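Local coordinates for putative transcription protein (Pseudomonas aeruginosa PAO1, PDB 4GCV) that probably binds DNA through an HxlR-type helix-turn-helix as a transcriptional regulator, putatively one that senses oxidative stress, at the interface of chains A and B. Coordinates in Å, arbitrary orientation; residue numbers count along the deposited sequence, not the author numbering. Chains: chain A/B, Putative transcription protein.

Contact 1: the interface of chains A and B. Residues chain A 95, 102, 125, 137; chain B 91, 94-95, 125.
B:Val91, on helix 84-101, pushes one methyl between two side chains of the partner: CG1 lies 3.3 Å from the ring atom CD2 of A:Phe125 and 3.5 Å from CD2 of A:Leu137, the latter a tight fit. CG1 points anti to its own backbone N (chi1 -173°), which turns this branch, rather than CG2, toward the phenylalanine and leucine. The patch is apolar packing at the two-fold axis between two copies of an HxlR-family protein, where helices and strands of both chains meet. Close to the axis the helices themselves touch, the methyl CB of A:Ala95 meeting CB of B:Ala95 at 3.6 Å; such small side chains let the helices come near. The aromatic contacts lie beside this point. The rings of A:Phe125 and B:Phe125, both on strands 122-129, are set at a slant rather than stacked, with CG of the first 3.9 Å from CD2 of the second. A:Leu137 crosses B:Phe125 at about a right angle and divides its branches: CD1 sits over one face, displaced toward the rim, while CD2 approaches CZ at 3.5 Å. On another side of A:Leu137, the extended chain of the selenomethionine B:Met94 runs past it in the opposite direction. A:Arg102 borders the patch more loosely, its guanidinium near B:Val91 CG2. The selenium SE of B:Met94 rests 3.7 Å from the branching carbon CG of A:Leu137.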
ATOM      1  N   ALA A  95       0.479  -5.846   2.697  1.00 33.47           N
ATOM      2  CA  ALA A  95       1.693  -5.073   2.886  1.00 32.86           C
ATOM      3  C   ALA A  95       1.484  -3.973   3.949  1.00 32.16           C
ATOM      4  O   ALA A  95       2.402  -3.725   4.764  1.00 32.91           O
ATOM      5  CB  ALA A  95       2.236  -4.483   1.565  1.00 30.58           C
ATOM      6  N   ARG A 102       5.409  -3.903  11.701  1.00 42.74           N
ATOM      7  CA  ARG A 102       6.842  -3.780  11.721  1.00 46.33           C
ATOM      8  C   ARG A 102       7.166  -3.219  13.130  1.00 49.29           C
ATOM      9  O   ARG A 102       6.508  -2.263  13.608  1.00 51.86           O
ATOM     10  CB  ARG A 102       7.232  -2.804  10.622  1.00 44.34           C
ATOM     11  CG  ARG A 102       8.622  -2.889  10.086  1.00 48.29           C
ATOM     12  CD  ARG A 102       8.987  -4.220   9.494  1.00 53.45           C
ATOM     13  NE  ARG A 102      10.430  -4.258   9.248  1.00 60.66           N
ATOM     14  CZ  ARG A 102      11.035  -3.723   8.176  1.00 64.13           C
ATOM     15  NH1 ARG A 102      10.341  -3.090   7.225  1.00 60.91           N
ATOM     16  NH2 ARG A 102      12.356  -3.824   8.043  1.00 67.69           N
ATOM     17  N   PHE A 125       8.117 -10.303   3.688  1.00 39.42           N
ATOM     18  CA  PHE A 125       7.846 -10.605   2.303  1.00 39.00           C
ATOM     19  C   PHE A 125       9.148 -10.908   1.589  1.00 39.22           C
ATOM     20  O   PHE A 125      10.165 -10.351   1.913  1.00 39.35           O
ATOM     21  CB  PHE A 125       7.151  -9.433   1.624  1.00 37.07           C
ATOM     22  CG  PHE A 125       5.827  -9.085   2.242  1.00 40.35           C
ATOM     23  CD1 PHE A 125       4.862 -10.062   2.433  1.00 42.88           C
ATOM     24  CD2 PHE A 125       5.550  -7.786   2.634  1.00 40.00           C
ATOM     25  CE1 PHE A 125       3.666  -9.759   3.012  1.00 43.18           C
ATOM     26  CE2 PHE A 125       4.366  -7.476   3.205  1.00 42.34           C
ATOM     27  CZ  PHE A 125       3.403  -8.473   3.388  1.00 42.37           C
ATOM     28  N   LEU A 137      12.751  -8.716  -0.182  1.00 42.43           N
ATOM     29  CA  LEU A 137      12.166  -7.525  -0.786  1.00 43.65           C
ATOM     30  C   LEU A 137      13.100  -6.357  -0.528  1.00 45.32           C
ATOM     31  O   LEU A 137      13.337  -5.511  -1.398  1.00 45.04           O
ATOM     32  CB  LEU A 137      10.767  -7.258  -0.240  1.00 42.94           C
ATOM     33  CG  LEU A 137       9.882  -6.481  -1.216  1.00 41.78           C
ATOM     34  CD1 LEU A 137       9.548  -7.352  -2.357  1.00 41.93           C
ATOM     35  CD2 LEU A 137       8.634  -6.087  -0.496  1.00 38.84           C
TER
ATOM     36  N   VAL B  91       8.069  -1.197   1.613  1.00 37.11           N
ATOM     37  CA  VAL B  91       7.374  -2.417   1.271  1.00 37.37           C
ATOM     38  C   VAL B  91       6.009  -2.146   0.645  1.00 35.66           C
ATOM     39  O   VAL B  91       5.576  -2.877  -0.235  1.00 35.60           O
ATOM     40  CB  VAL B  91       7.213  -3.375   2.494  1.00 38.82           C
ATOM     41  CG1 VAL B  91       6.627  -4.717   2.014  1.00 38.34           C
ATOM     42  CG2 VAL B  91       8.595  -3.586   3.184  1.00 41.03           C
HETATM   43  N   MSE B  94       6.322  -0.756  -2.930  1.00 34.52           N
HETATM   44  CA  MSE B  94       6.739  -1.844  -3.809  1.00 35.57           C
HETATM   45  C   MSE B  94       5.527  -2.694  -4.123  1.00 34.83           C
HETATM   46  O   MSE B  94       5.343  -3.185  -5.250  1.00 35.07           O
HETATM   47  CB  MSE B  94       7.822  -2.680  -3.111  1.00 36.07           C
HETATM   48  CG  MSE B  94       9.173  -2.252  -3.565  1.00 40.21           C
HETATM   49 SE   MSE B  94      10.718  -3.154  -2.721  1.00 55.56          SE
HETATM   50  CE  MSE B  94      11.950  -2.371  -3.957  1.00 54.31           C
ATOM     51  N   ALA B  95       4.697  -2.866  -3.104  1.00 32.78           N
ATOM     52  CA  ALA B  95       3.477  -3.587  -3.291  1.00 32.50           C
ATOM     53  C   ALA B  95       2.557  -2.841  -4.251  1.00 31.76           C
ATOM     54  O   ALA B  95       1.952  -3.494  -5.063  1.00 31.73           O
ATOM     55  CB  ALA B  95       2.784  -3.861  -1.961  1.00 31.54           C
ATOM     56  N   PHE B 125       5.224 -11.269  -4.944  1.00 43.58           N
ATOM     57  CA  PHE B 125       5.553 -11.209  -3.538  1.00 43.93           C
ATOM     58  C   PHE B 125       5.389 -12.601  -2.999  1.00 46.14           C
ATOM     59  O   PHE B 125       4.542 -13.334  -3.490  1.00 47.74           O
ATOM     60  CB  PHE B 125       4.553 -10.332  -2.818  1.00 42.65           C
ATOM     61  CG  PHE B 125       4.968  -8.906  -2.693  1.00 42.05           C
ATOM     62  CD1 PHE B 125       5.449  -8.215  -3.788  1.00 41.46           C
ATOM     63  CD2 PHE B 125       4.866  -8.253  -1.446  1.00 43.80           C
ATOM     64  CE1 PHE B 125       5.822  -6.887  -3.681  1.00 42.67           C
ATOM     65  CE2 PHE B 125       5.222  -6.903  -1.311  1.00 41.83           C
ATOM     66  CZ  PHE B 125       5.721  -6.222  -2.438  1.00 42.64           C
TER

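Contact 2: the interface of chains A and B. Residues chain A 140-142; chain B 30, 90, 94, 114, 116.
A:Thr141 and B:Val114 pair their backbones as an antiparallel beta bridge, joining strand 140-144 of one HxlR-like helix-turn-helix protein to strand 111-115 of the other. Both bonds of the pair are present: A:Thr141 N gives its hydrogen to B:Val114 O at 2.7 Å, and B:Val114 N gives its own to A:Thr141 O at 2.9 Å. Beside the bridge the CG2 methyls of A:Thr141 and B:Val114 meet at 4.0 Å. Arginines of the partner take the carbonyls on either side of A:Thr141. B:Arg90, from helix 84-101, donates through NH2 to A:Cys140 O at 2.7 Å; the bond is nearly straight (166° at the hydrogen), lies in the carbonyl plane on a lone pair, and leaves the edge of the guanidinium almost within its own plane. B:Arg30, from helix 23-33, uses NE instead, 3.0 Å from A:Val142 O. That oxygen lies at the guanidinium edge, but the donor stands well above the carbonyl plane and misses the lone pairs; NH2 of the same group adds a weak second bond. The side chain of A:Thr141 faces B:Arg116. Its methyl CG2 packs 3.7 Å from CB of the arginine and also sits over one guanidinium face, toward the rim, while the hydroxyl OG1 comes near NH1. The chain of B:Arg116 curls round this methyl, its CB, CG, CD and NE all lying close to CG2.

B:Arg30 is stretched from CG to NE and reaches straight from its helix to the strand. B:Arg90 turns at chi3 (128°), bringing its NH2 edge round to A:Cys140, and SE of B:Met94 lies 3.9 Å above the guanidinium plane, over the rim of one face. The end methyl of B:Met94 is modelled too close to the A:Cys140 and A:Thr141 backbone, so its exact placement is doubtful.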
ATOM      1  N   CYS A 140      15.109  -5.556  -3.475  1.00 44.34           N
ATOM      2  CA  CYS A 140      14.523  -5.135  -4.747  1.00 44.01           C
ATOM      3  C   CYS A 140      14.399  -3.614  -4.835  1.00 43.69           C
ATOM      4  O   CYS A 140      14.569  -2.905  -3.828  1.00 43.55           O
ATOM      5  CB  CYS A 140      13.169  -5.808  -4.968  1.00 41.51           C
ATOM      6  SG  CYS A 140      13.369  -7.600  -4.880  1.00 41.51           S
ATOM      7  N   THR A 141      14.091  -3.106  -6.021  1.00 43.20           N
ATOM      8  CA  THR A 141      13.855  -1.664  -6.136  1.00 42.87           C
ATOM      9  C   THR A 141      12.856  -1.359  -7.247  1.00 41.34           C
ATOM     10  O   THR A 141      12.681  -2.159  -8.166  1.00 40.46           O
ATOM     11  CB  THR A 141      15.211  -0.913  -6.374  1.00 44.60           C
ATOM     12  OG1 THR A 141      14.980   0.494  -6.540  1.00 46.22           O
ATOM     13  CG2 THR A 141      15.906  -1.447  -7.612  1.00 42.67           C
ATOM     14  N   VAL A 142      12.195  -0.208  -7.149  1.00 40.78           N
ATOM     15  CA  VAL A 142      11.345   0.294  -8.244  1.00 39.91           C
ATOM     16  C   VAL A 142      12.217   1.032  -9.233  1.00 40.70           C
ATOM     17  O   VAL A 142      12.946   1.934  -8.828  1.00 41.57           O
ATOM     18  CB  VAL A 142      10.217   1.224  -7.719  1.00 39.46           C
ATOM     19  CG1 VAL A 142       9.414   1.795  -8.886  1.00 37.95           C
ATOM     20  CG2 VAL A 142       9.303   0.434  -6.794  1.00 36.21           C
TER
ATOM     21  N   ARG B  30       9.991   7.435  -2.991  1.00 31.13           N
ATOM     22  CA  ARG B  30      11.137   6.843  -3.648  1.00 31.38           C
ATOM     23  C   ARG B  30      12.348   7.777  -3.707  1.00 31.80           C
ATOM     24  O   ARG B  30      13.463   7.392  -3.338  1.00 32.67           O
ATOM     25  CB  ARG B  30      10.747   6.416  -5.064  1.00 31.43           C
ATOM     26  CG  ARG B  30      11.778   5.619  -5.751  1.00 33.25           C
ATOM     27  CD  ARG B  30      11.363   5.281  -7.212  1.00 36.57           C
ATOM     28  NE  ARG B  30      12.515   4.720  -7.903  1.00 37.36           N
ATOM     29  CZ  ARG B  30      13.496   5.454  -8.418  1.00 40.01           C
ATOM     30  NH1 ARG B  30      13.439   6.784  -8.335  1.00 38.59           N
ATOM     31  NH2 ARG B  30      14.541   4.868  -9.011  1.00 38.82           N
ATOM     32  N   ARG B  90       8.579   1.503   2.268  1.00 36.38           N
ATOM     33  CA  ARG B  90       9.121   0.918   1.080  1.00 37.67           C
ATOM     34  C   ARG B  90       8.444  -0.363   0.655  1.00 37.41           C
ATOM     35  O   ARG B  90       8.222  -0.572  -0.521  1.00 38.03           O
ATOM     36  CB  ARG B  90      10.595   0.667   1.297  1.00 39.78           C
ATOM     37  CG  ARG B  90      11.430   1.487   0.401  1.00 41.27           C
ATOM     38  CD  ARG B  90      12.805   0.896   0.437  1.00 49.42           C
ATOM     39  NE  ARG B  90      13.184   0.686  -0.929  1.00 54.23           N
ATOM     40  CZ  ARG B  90      13.672  -0.439  -1.421  1.00 55.15           C
ATOM     41  NH1 ARG B  90      13.917  -1.492  -0.634  1.00 54.52           N
ATOM     42  NH2 ARG B  90      13.942  -0.473  -2.715  1.00 55.66           N
HETATM   43  N   MSE B  94       6.322  -0.756  -2.930  1.00 34.52           N
HETATM   44  CA  MSE B  94       6.739  -1.844  -3.809  1.00 35.57           C
HETATM   45  C   MSE B  94       5.527  -2.694  -4.123  1.00 34.83           C
HETATM   46  O   MSE B  94       5.343  -3.185  -5.250  1.00 35.07           O
HETATM   47  CB  MSE B  94       7.822  -2.680  -3.111  1.00 36.07           C
HETATM   48  CG  MSE B  94       9.173  -2.252  -3.565  1.00 40.21           C
HETATM   49 SE   MSE B  94      10.718  -3.154  -2.721  1.00 55.56          SE
HETATM   50  CE  MSE B  94      11.950  -2.371  -3.957  1.00 54.31           C
ATOM     51  N   VAL B 114      12.217  -4.618  -9.601  1.00 40.57           N
ATOM     52  CA  VAL B 114      13.311  -5.533  -9.948  1.00 41.60           C
ATOM     53  C   VAL B 114      14.272  -5.857  -8.799  1.00 41.48           C
ATOM     54  O   VAL B 114      14.261  -5.207  -7.752  1.00 40.95           O
ATOM     55  CB  VAL B 114      14.192  -5.029 -11.129  1.00 43.24           C
ATOM     56  CG1 VAL B 114      13.364  -4.764 -12.388  1.00 44.05           C
ATOM     57  CG2 VAL B 114      14.991  -3.804 -10.768  1.00 40.81           C
ATOM     58  N   ARG B 116      17.596  -5.323  -7.251  1.00 45.64           N
ATOM     59  CA  ARG B 116      18.486  -4.161  -7.492  1.00 48.47           C
ATOM     60  C   ARG B 116      19.816  -4.560  -8.180  1.00 50.75           C
ATOM     61  O   ARG B 116      20.287  -3.853  -9.062  1.00 51.27           O
ATOM     62  CB  ARG B 116      18.721  -3.327  -6.234  1.00 47.91           C
ATOM     63  CG  ARG B 116      19.806  -2.202  -6.420  1.00 54.79           C
ATOM     64  CD  ARG B 116      19.441  -0.958  -5.587  1.00 60.07           C
ATOM     65  NE  ARG B 116      19.431   0.278  -6.389  1.00 65.27           N
ATOM     66  CZ  ARG B 116      18.687   1.356  -6.122  1.00 65.38           C
ATOM     67  NH1 ARG B 116      17.865   1.377  -5.068  1.00 65.23           N
ATOM     68  NH2 ARG B 116      18.762   2.417  -6.919  1.00 65.23           N
TER

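The C-alpha centres of contact 1 and contact 2 lie about 10 Å apart. B:Met94 belongs to both, and helix 84-101 of chain B supplies residues to each. On chain A the 3-10 helix 137-139 of contact 1 runs directly into strand 140-144 of contact 2, so one continuous segment passes from apolar packing to backbone pairing and arginine bonds. Two-fold symmetry repeats both contacts with the chains exchanged. Because residues 137-144 of each chain pack on the other, a stable dimer seems likely; it would probably fix the spacing of the two helix-turn-helix domains, although the structure alone does not prove this assembly in solution.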